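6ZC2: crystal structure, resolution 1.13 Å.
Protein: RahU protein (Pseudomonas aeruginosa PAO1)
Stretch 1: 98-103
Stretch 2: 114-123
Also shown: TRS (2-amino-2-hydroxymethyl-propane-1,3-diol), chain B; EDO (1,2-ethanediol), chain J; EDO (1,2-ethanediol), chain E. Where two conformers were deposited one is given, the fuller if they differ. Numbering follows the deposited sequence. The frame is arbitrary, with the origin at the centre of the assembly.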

# COMPACT_ATOMS: atom_id res chain seq x y z
N ALA A 98 -2.45 -19.68 -6.96
CA ALA A 98 -3.10 -18.42 -7.24
C ALA A 98 -2.06 -17.36 -7.56
O ALA A 98 -0.87 -17.52 -7.29
N THR A 99 -2.53 -16.26 -8.15
CA THR A 99 -1.68 -15.14 -8.52
C THR A 99 -1.90 -13.99 -7.55
O THR A 99 -3.04 -13.69 -7.18
N ASN A 100 -0.81 -13.35 -7.12
CA ASN A 100 -0.92 -12.16 -6.30
C ASN A 100 -1.25 -10.97 -7.20
O ASN A 100 -0.81 -10.90 -8.35
N THR A 101 -2.03 -10.03 -6.66
CA THR A 101 -2.42 -8.85 -7.42
C THR A 101 -2.25 -7.59 -6.57
O THR A 101 -2.32 -7.64 -5.34
N TRP A 102 -2.03 -6.47 -7.25
CA TRP A 102 -1.99 -5.16 -6.60
C TRP A 102 -2.21 -4.10 -7.66
O TRP A 102 -1.95 -4.32 -8.84
N SER A 103 -2.70 -2.93 -7.22
CA SER A 103 -3.00 -1.87 -8.18
C SER A 103 -3.19 -0.54 -7.46
O SER A 103 -3.62 -0.49 -6.30
N ILE A 114 2.11 5.39 -10.08
CA ILE A 114 2.79 4.40 -10.92
C ILE A 114 3.50 3.41 -10.00
O ILE A 114 4.22 3.82 -9.07
N THR A 115 3.31 2.12 -10.25
CA THR A 115 3.88 1.08 -9.41
C THR A 115 5.08 0.42 -10.08
O THR A 115 5.14 0.30 -11.30
N SER A 116 6.03 0.00 -9.26
CA SER A 116 7.17 -0.78 -9.72
C SER A 116 7.51 -1.83 -8.68
O SER A 116 7.32 -1.63 -7.48
N GLY A 117 7.99 -2.98 -9.16
CA GLY A 117 8.31 -4.08 -8.28
C GLY A 117 7.10 -4.94 -7.94
O GLY A 117 5.96 -4.68 -8.34
N GLY A 118 7.37 -5.99 -7.18
CA GLY A 118 6.33 -6.89 -6.68
C GLY A 118 6.38 -8.24 -7.38
O GLY A 118 6.64 -8.33 -8.58
N ASN A 119 6.09 -9.31 -6.62
CA ASN A 119 6.13 -10.68 -7.12
C ASN A 119 4.71 -11.16 -7.41
O ASN A 119 3.91 -11.33 -6.48
N ALA A 120 4.42 -11.42 -8.68
CA ALA A 120 3.09 -11.89 -9.06
C ALA A 120 2.84 -13.34 -8.67
O ALA A 120 1.69 -13.74 -8.51
N THR A 121 3.89 -14.15 -8.53
CA THR A 121 3.71 -15.55 -8.18
C THR A 121 4.47 -15.99 -6.94
O THR A 121 4.46 -17.18 -6.61
N GLY A 122 5.13 -15.07 -6.24
CA GLY A 122 5.84 -15.45 -5.04
C GLY A 122 4.90 -15.77 -3.89
O GLY A 122 3.71 -15.46 -3.92
N THR A 123 5.44 -16.44 -2.87
CA THR A 123 4.72 -16.55 -1.61
C THR A 123 4.29 -15.16 -1.14
O THR A 123 3.14 -14.96 -0.73

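The contact is carried by two inward-pointing side chains of the first stretch, N100 and W102, which meet mostly backbone: G117, G118 and G122 have no side chain, the CA-to-CB bonds of N119, A120 and T121 point away, and carbonyls of the second stretch take the hydrogen bonds. N100, buried, points toward the second stretch with chi1 at -54° (m) and chi2 at -37°. Its amide nitrogen spans a turn of the facing loop, ND2 donating to N119 O at 3.0 Å, almost linearly (175°), and to G122 O at 2.8 Å (161°). Both ND2 hydrogens are thus used, and the N100 backbone adds a third bond, N100 N to A120 O at 2.9 Å, so that one residue makes all three direct hydrogen bonds between the stretches. The remaining side-chain oxygen, N100 OD1, accepts from the amine N of the TRS molecule at 2.8 Å. That amine also donates to G122 O at 3.2 Å, while A98 N donates to TRS O2 at 2.9 Å and TRS O3 to A98 O at 3.0 Å; TRS, probably from the crystallisation liquor, therefore bridges both stretches.

W102 adopts chi1 60° (p) and chi2 94°, laying its indole along the segment from T115 to A120. W102 CH2 lies 3.4 Å from G118 C, and W102 CZ2 lies 3.4 Å from G117 O. The close fit needs a bare G118: a CB there would fall 2.4 Å from W102 CZ2, and the backbone angles of G118 by themselves call for glycine. A120 N approaches the ring edge, 3.8 Å from W102 CH2; the A120 methyl, although its CA-to-CB bond points away, still makes an apolar contact, A120 CB to W102 CH2 at 4.4 Å. One ring face is covered by ethanediol J, which also receives W102 N at its O1 (3.0 Å) and donates from O2 to N100 O (3.1 Å).

T115 (chi1 61°, p) points toward the first stretch, but its OG1 stays 4.4 Å from W102 NE1. Water 1 closes this gap, accepting from W102 NE1 at 3.0 Å, donating to G117 O at 2.7 Å and lying 3.2 Å from T115 OG1. Water 2 links T115 OG1 (3.1 Å) to W102 O (3.2 Å). At the other end, T99, sideways with chi1 -60° (m), rests its CG2 3.4 Å from A120 O. T101 and S103 point away, alternating with N100 and W102.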

# COMPACT_ATOMS: atom_id res chain seq x y z
CB ALA A 98 -3.98 -17.96 -6.07
CB THR A 99 -2.02 -14.68 -9.94
OG1 THR A 99 -1.81 -15.75 -10.86
CG2 THR A 99 -1.16 -13.49 -10.35
CB ASN A 100 0.41 -11.86 -5.60
CG ASN A 100 0.94 -13.04 -4.81
OD1 ASN A 100 0.17 -13.79 -4.21
ND2 ASN A 100 2.26 -13.22 -4.82
CB THR A 101 -3.87 -8.93 -7.94
OG1 THR A 101 -4.77 -9.11 -6.84
CG2 THR A 101 -4.03 -10.07 -8.93
CB TRP A 102 -0.68 -4.92 -5.83
CG TRP A 102 0.53 -4.97 -6.71
CD1 TRP A 102 1.14 -3.91 -7.31
CD2 TRP A 102 1.26 -6.14 -7.11
NE1 TRP A 102 2.21 -4.35 -8.06
CE2 TRP A 102 2.30 -5.71 -7.96
CE3 TRP A 102 1.13 -7.50 -6.84
CZ2 TRP A 102 3.21 -6.60 -8.53
CZ3 TRP A 102 2.03 -8.39 -7.41
CH2 TRP A 102 3.06 -7.93 -8.24
CB SER A 103 -4.27 -2.19 -8.97
OG SER A 103 -5.39 -2.23 -8.11
CB ILE A 114 3.78 5.09 -11.88
CG1 ILE A 114 3.06 6.12 -12.76
CG2 ILE A 114 4.53 4.05 -12.72
CD1 ILE A 114 1.91 5.57 -13.58
CB THR A 115 2.84 0.01 -9.07
OG1 THR A 115 2.39 -0.60 -10.29
CG2 THR A 115 1.66 0.60 -8.34
CB SER A 116 8.39 0.09 -10.03
OG SER A 116 8.83 0.80 -8.89
CB ASN A 119 6.76 -11.61 -6.07
CG ASN A 119 8.19 -11.23 -5.73
OD1 ASN A 119 8.99 -10.93 -6.60
ND2 ASN A 119 8.50 -11.26 -4.44
CB ALA A 120 2.86 -11.72 -10.56
CB THR A 121 4.06 -16.47 -9.36
OG1 THR A 121 5.43 -16.28 -9.72
CG2 THR A 121 3.17 -16.16 -10.55
CB THR A 123 5.61 -17.23 -0.57
OG1 THR A 123 5.95 -18.55 -1.03
CG2 THR A 123 4.90 -17.32 0.76
C TRS B . 0.54 -17.42 -3.52
C1 TRS B . 0.76 -18.53 -2.50
C2 TRS B . -0.90 -17.45 -4.03
C3 TRS B . 1.51 -17.60 -4.69
N TRS B . 0.78 -16.13 -2.87
O1 TRS B . 2.06 -18.43 -1.97
O2 TRS B . -1.20 -18.73 -4.56
O3 TRS B . 1.35 -16.53 -5.60
C1 EDO J . -0.37 -6.89 -10.66
O1 EDO J . -1.68 -7.22 -10.18
C2 EDO J . 0.47 -8.16 -10.70
O2 EDO J . -0.37 -9.30 -10.91
C1 EDO E . 9.39 -7.50 -4.65
O1 EDO E . 9.78 -6.31 -5.36
C2 EDO E . 10.56 -8.06 -3.85
O2 EDO E . 10.64 -7.45 -2.56
O HOH W 1 4.34 -3.03 -9.72
O HOH W 2 -0.16 -2.26 -10.56